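PDB 5G24: type-iv like pilin ttha1219 from Thermus thermophilus, which is probably a pilin-like component of the type IV pilus machinery, associated with the outer membrane, its exact role not being established. Local coordinates for residues 144-149 with 211-216; 176-181 with 225-230. All coordinates share one frame; numbering follows the deposited sequence.

Interaction 1 (144-149 with 211-216)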
loop_
_atom_site.group_PDB
_atom_site.type_symbol
_atom_site.label_atom_id
_atom_site.label_comp_id
_atom_site.label_asym_id
_atom_site.label_seq_id
_atom_site.Cartn_x
_atom_site.Cartn_y
_atom_site.Cartn_z
ATOM N N ALA A 144 11.431 2.236 14.698
ATOM C CA ALA A 144 10.927 3.516 15.179
ATOM C C ALA A 144 9.782 3.924 14.284
ATOM O O ALA A 144 9.932 3.823 13.103
ATOM C CB ALA A 144 12.027 4.616 15.146
ATOM N N PHE A 145 8.766 4.552 14.905
ATOM C CA PHE A 145 7.667 5.219 14.227
ATOM C C PHE A 145 7.423 6.543 14.990
ATOM O O PHE A 145 7.356 6.520 16.223
ATOM C CB PHE A 145 6.476 4.299 14.293
ATOM C CG PHE A 145 5.189 4.795 13.596
ATOM C CD1 PHE A 145 5.183 5.263 12.357
ATOM C CD2 PHE A 145 3.983 4.609 14.210
ATOM C CE1 PHE A 145 3.994 5.648 11.705
ATOM C CE2 PHE A 145 2.802 5.008 13.610
ATOM C CZ PHE A 145 2.812 5.568 12.368
ATOM N N ARG A 146 7.264 7.646 14.249
ATOM C CA ARG A 146 6.947 8.926 14.785
ATOM C C ARG A 146 5.855 9.584 13.960
ATOM O O ARG A 146 5.856 9.457 12.785
ATOM C CB ARG A 146 8.152 9.853 14.771
ATOM C CG ARG A 146 9.328 9.339 15.551
ATOM C CD ARG A 146 9.040 9.398 17.068
ATOM N NE ARG A 146 10.237 9.029 17.788
ATOM C CZ ARG A 146 10.741 7.798 17.892
ATOM N NH1 ARG A 146 10.074 6.756 17.455
ATOM N NH2 ARG A 146 11.848 7.585 18.587
ATOM N N VAL A 147 4.947 10.306 14.629
ATOM C CA VAL A 147 3.873 11.062 13.988
ATOM C C VAL A 147 3.877 12.485 14.542
ATOM O O VAL A 147 3.825 12.686 15.719
ATOM C CB VAL A 147 2.478 10.416 14.169
ATOM C CG1 VAL A 147 1.459 11.054 13.267
ATOM C CG2 VAL A 147 2.490 8.923 13.801
ATOM N N ALA A 148 3.920 13.468 13.636
ATOM C CA ALA A 148 3.648 14.857 13.971
ATOM C C ALA A 148 2.465 15.355 13.119
ATOM O O ALA A 148 2.132 14.738 12.066
ATOM C CB ALA A 148 4.881 15.673 13.689
ATOM N N TYR A 149 1.899 16.502 13.519
ATOM C CA TYR A 149 0.736 17.106 12.819
ATOM C C TYR A 149 0.988 18.531 12.525
ATOM O O TYR A 149 1.617 19.241 13.347
ATOM C CB TYR A 149 -0.566 16.883 13.566
ATOM C CG TYR A 149 -0.734 17.473 14.934
ATOM C CD1 TYR A 149 -0.279 16.811 16.055
ATOM C CD2 TYR A 149 -1.362 18.682 15.131
ATOM C CE1 TYR A 149 -0.433 17.379 17.360
ATOM C CE2 TYR A 149 -1.549 19.238 16.395
ATOM C CZ TYR A 149 -1.064 18.587 17.506
ATOM O OH TYR A 149 -1.239 19.115 18.744
ATOM N N GLU A 211 11.920 13.650 17.959
ATOM C CA GLU A 211 12.716 12.810 18.923
ATOM C C GLU A 211 13.189 11.507 18.274
ATOM O O GLU A 211 12.838 10.417 18.748
ATOM C CB GLU A 211 11.886 12.488 20.146
ATOM C CG GLU A 211 11.483 13.687 21.014
ATOM C CD GLU A 211 10.579 13.292 22.211
ATOM O OE1 GLU A 211 9.399 12.809 22.043
ATOM O OE2 GLU A 211 11.083 13.346 23.376
ATOM N N LEU A 212 13.984 11.644 17.205
ATOM C CA LEU A 212 14.554 10.536 16.460
ATOM C C LEU A 212 15.484 9.640 17.319
ATOM O O LEU A 212 16.270 10.149 18.091
ATOM C CB LEU A 212 15.320 11.022 15.216
ATOM C CG LEU A 212 14.490 11.617 14.092
ATOM C CD1 LEU A 212 15.307 11.795 12.839
ATOM C CD2 LEU A 212 13.321 10.707 13.699
ATOM N N PRO A 213 15.398 8.306 17.167
ATOM C CA PRO A 213 16.320 7.492 17.953
ATOM C C PRO A 213 17.799 7.457 17.453
ATOM O O PRO A 213 18.111 7.946 16.386
ATOM C CB PRO A 213 15.691 6.084 17.887
ATOM C CG PRO A 213 14.978 6.097 16.572
ATOM C CD PRO A 213 14.709 7.505 16.157
ATOM N N GLY A 214 18.660 6.953 18.316
ATOM C CA GLY A 214 20.011 6.544 17.944
ATOM C C GLY A 214 19.879 5.162 17.274
ATOM O O GLY A 214 18.812 4.610 17.211
ATOM N N ALA A 215 20.971 4.659 16.706
ATOM C CA ALA A 215 21.003 3.311 16.138
ATOM C C ALA A 215 22.299 2.722 16.539
ATOM O O ALA A 215 23.289 3.437 16.564
ATOM C CB ALA A 215 20.881 3.314 14.596
ATOM N N PRO A 216 22.318 1.395 16.827
ATOM C CA PRO A 216 23.557 0.754 17.215
ATOM C C PRO A 216 24.393 0.448 15.946
ATOM O O PRO A 216 23.850 0.389 14.855
ATOM C CB PRO A 216 23.090 -0.552 17.858
ATOM C CG PRO A 216 21.810 -0.889 17.135
ATOM C CD PRO A 216 21.162 0.469 16.891
#
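R146, in segment 144-149 of strand 141-151, reaches across to the loop 211-216 and holds the backbone carbonyl of E211 with two guanidinium nitrogens. R146 NE lies 3.1 Å and R146 NH2 3.0 Å from E211 O, a side-on grip in which one oxygen takes both N-H groups. The oxygen sits at the guanidinium edge, near its plane, yet serves two donors at once, and neither bond is straight: the N-H...O angles are 141° and 142°. Seen from the carbonyl, NE stands well above its plane, whereas NH2 is tilted from it by less. The remaining terminal nitrogen turns back to its own strand, R146 NH1 to F145 O at 3.0 Å, and this straighter bond helps fix the group's rotation, together with the grip on E211 O. A bend at chi2 (-71°) folds the chain so that one planar head can serve both carbonyls. A leucine in its place would probably leave E211 O without these two donors and F145 O without its NH1 partner, and lose this polar tie between loop and strand. Beside the grip, P213 CG rests on A144 CB at 3.6 Å. The E211 carboxylate is engaged elsewhere, its OE1 in a salt bridge with R157. E211 has positive phi straight after helix 207-210, so the arginine clasps an irregular helix exit, tying the following loop to the pilin's four-stranded antiparallel sheet.

Interaction 2 (176-181 with 225-230); sequences LALYLL and KLWIVQ
W227 has its CG between the backbone N and the carbonyl carbon (chi1 75°), which swings the indole back across the neighbouring strand over L178. The strand backbone sets L178 CB against the indole, while chi1 (-62°) puts CG beside the backbone N, and the branch beyond it carries CD1 to V229. The result is a CH-pi contact: L178 CB lies 3.5 Å from the centroid of the six-membered ring of W227, only 10° off the ring normal. L180 comes to the same ring obliquely, CD1 to W227 CH2 at 3.7 Å. At the other end of this face V229 CG1 presses on L178 CD1 at 3.4 Å, tighter than usual for two carbons, and also meets L176 CB.

On the opposite face the contacts across the pair are fewer. There I228 CD1 touches A177 CB at 3.5 Å, and L226 CD1 lies near both A177 CB and Y179 CB; Y179 OH is hydrogen-bonded to E224. Between the two faces, L176 with V229, L178 with W227 and L180 with K225 each exchange two backbone bonds, L178 N to W227 O being the shortest at 2.7 Å. The pairs A177-I228 and Y179-L226 are non-hydrogen-bonded. A53 of helix 35-61 touches both W227 and K225, and T52 touches L180. A long N-terminal helix laid against an antiparallel sheet, here with 221-230 as an outermost strand, is the hallmark of the type IV pilin fold.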
loop_
_atom_site.group_PDB
_atom_site.type_symbol
_atom_site.label_atom_id
_atom_site.label_comp_id
_atom_site.label_asym_id
_atom_site.label_seq_id
_atom_site.Cartn_x
_atom_site.Cartn_y
_atom_site.Cartn_z
ATOM N N LEU A 176 -0.405 15.291 8.429
ATOM C CA LEU A 176 0.440 14.522 9.268
ATOM C C LEU A 176 1.808 14.268 8.624
ATOM O O LEU A 176 1.908 14.168 7.397
ATOM C CB LEU A 176 -0.133 13.169 9.624
ATOM C CG LEU A 176 -1.499 13.197 10.268
ATOM C CD1 LEU A 176 -1.899 11.735 10.544
ATOM C CD2 LEU A 176 -1.549 14.036 11.538
ATOM N N ALA A 177 2.829 14.190 9.468
ATOM C CA ALA A 177 4.176 13.754 9.065
ATOM C C ALA A 177 4.438 12.402 9.709
ATOM O O ALA A 177 4.177 12.243 10.927
ATOM C CB ALA A 177 5.240 14.755 9.499
ATOM N N LEU A 178 4.898 11.436 8.925
ATOM C CA LEU A 178 5.198 10.129 9.477
ATOM C C LEU A 178 6.621 9.738 9.228
ATOM O O LEU A 178 7.198 10.080 8.216
ATOM C CB LEU A 178 4.259 9.093 8.894
ATOM C CG LEU A 178 2.803 9.449 9.280
ATOM C CD1 LEU A 178 2.064 9.901 8.027
ATOM C CD2 LEU A 178 2.082 8.283 9.781
ATOM N N TYR A 179 7.257 9.124 10.209
ATOM C CA TYR A 179 8.625 8.626 10.085
ATOM C C TYR A 179 8.705 7.165 10.487
ATOM O O TYR A 179 8.128 6.750 11.527
ATOM C CB TYR A 179 9.551 9.437 10.940
ATOM C CG TYR A 179 10.952 8.905 11.073
ATOM C CD1 TYR A 179 11.858 9.139 10.128
ATOM C CD2 TYR A 179 11.299 8.094 12.109
ATOM C CE1 TYR A 179 13.136 8.657 10.181
ATOM C CE2 TYR A 179 12.610 7.561 12.225
ATOM C CZ TYR A 179 13.532 7.882 11.249
ATOM O OH TYR A 179 14.786 7.375 11.321
ATOM N N LEU A 180 9.394 6.407 9.666
ATOM C CA LEU A 180 9.730 5.000 9.907
ATOM C C LEU A 180 11.251 4.717 9.784
ATOM O O LEU A 180 11.913 5.250 8.851
ATOM C CB LEU A 180 9.027 4.058 8.904
ATOM C CG LEU A 180 7.595 3.773 9.221
ATOM C CD1 LEU A 180 6.981 2.947 8.088
ATOM C CD2 LEU A 180 7.483 3.065 10.577
ATOM N N LEU A 181 11.755 3.869 10.669
ATOM C CA LEU A 181 13.156 3.364 10.610
ATOM C C LEU A 181 13.077 1.879 10.668
ATOM O O LEU A 181 12.397 1.322 11.502
ATOM C CB LEU A 181 13.959 3.881 11.787
ATOM C CG LEU A 181 15.384 3.353 11.923
ATOM C CD1 LEU A 181 16.342 3.848 10.836
ATOM C CD2 LEU A 181 15.888 3.668 13.321
ATOM N N LYS A 225 12.241 6.539 6.198
ATOM C CA LYS A 225 11.399 7.391 5.368
ATOM C C LYS A 225 10.603 8.364 6.245
ATOM O O LYS A 225 9.971 7.954 7.247
ATOM C CB LYS A 225 10.446 6.481 4.630
ATOM C CG LYS A 225 9.762 7.203 3.438
ATOM C CD LYS A 225 8.876 6.224 2.709
ATOM C CE LYS A 225 8.062 6.925 1.623
ATOM N NZ LYS A 225 8.984 7.429 0.604
ATOM N N LEU A 226 10.659 9.616 5.876
ATOM C CA LEU A 226 9.739 10.609 6.337
ATOM C C LEU A 226 8.734 10.871 5.158
ATOM O O LEU A 226 9.131 11.203 4.071
ATOM C CB LEU A 226 10.515 11.906 6.625
ATOM C CG LEU A 226 9.773 13.133 7.114
ATOM C CD1 LEU A 226 9.195 12.929 8.497
ATOM C CD2 LEU A 226 10.754 14.297 7.165
ATOM N N TRP A 227 7.463 10.903 5.426
ATOM C CA TRP A 227 6.485 11.335 4.396
ATOM C C TRP A 227 5.296 12.040 5.027
ATOM O O TRP A 227 5.043 11.958 6.231
ATOM C CB TRP A 227 6.078 10.137 3.530
ATOM C CG TRP A 227 5.097 9.129 4.232
ATOM C CD1 TRP A 227 3.760 8.922 3.922
ATOM C CD2 TRP A 227 5.410 8.173 5.269
ATOM N NE1 TRP A 227 3.228 7.963 4.761
ATOM C CE2 TRP A 227 4.214 7.445 5.544
ATOM C CE3 TRP A 227 6.587 7.821 5.943
ATOM C CZ2 TRP A 227 4.148 6.482 6.530
ATOM C CZ3 TRP A 227 6.537 6.835 6.903
ATOM C CH2 TRP A 227 5.306 6.145 7.192
ATOM N N ILE A 228 4.617 12.801 4.179
ATOM C CA ILE A 228 3.552 13.713 4.649
ATOM C C ILE A 228 2.236 13.279 4.059
ATOM O O ILE A 228 2.195 13.004 2.958
ATOM C CB ILE A 228 3.796 15.177 4.231
ATOM C CG1 ILE A 228 5.211 15.686 4.642
ATOM C CG2 ILE A 228 2.723 16.125 4.753
ATOM C CD1 ILE A 228 5.576 15.603 6.089
ATOM N N VAL A 229 1.173 13.249 4.851
ATOM C CA VAL A 229 -0.155 12.955 4.399
ATOM C C VAL A 229 -1.027 14.123 4.731
ATOM O O VAL A 229 -1.207 14.501 5.898
ATOM C CB VAL A 229 -0.681 11.618 4.930
ATOM C CG1 VAL A 229 -0.536 11.467 6.388
ATOM C CG2 VAL A 229 -2.175 11.415 4.572
ATOM N N GLN A 230 -1.627 14.677 3.689
ATOM C CA GLN A 230 -2.638 15.700 3.832
ATOM C C GLN A 230 -3.849 15.099 4.534
ATOM O O GLN A 230 -4.203 13.948 4.277
ATOM C CB GLN A 230 -3.031 16.318 2.457
ATOM C CG GLN A 230 -1.973 17.217 1.832
ATOM C CD GLN A 230 -1.665 18.508 2.632
ATOM O OE1 GLN A 230 -2.416 18.904 3.529
ATOM N NE2 GLN A 230 -0.565 19.190 2.268
#

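In the fold
Both contacts involve the four-stranded sheet, interaction 1 reaching it only through strand 141-151, the neighbour of 173-184. Backbone pairing joins them, with a probable hydrogen bond from A177 N to A148 O at 2.7 Å. Interaction 2 is the buried one: two strands joined by regular antiparallel backbone pairing, with mostly apolar side chains and helix 35-61 against one face. Interaction 1 is smaller and only partly buried; a side chain holds a loop carbonyl there in place of strand pairing. Y179 bridges the two, its ring packing against L212, while F145 sends its ring to the other face, touching L178 and L180. The sheet thus has helix 35-61 and strands of the other sheet on one face, loops on the other.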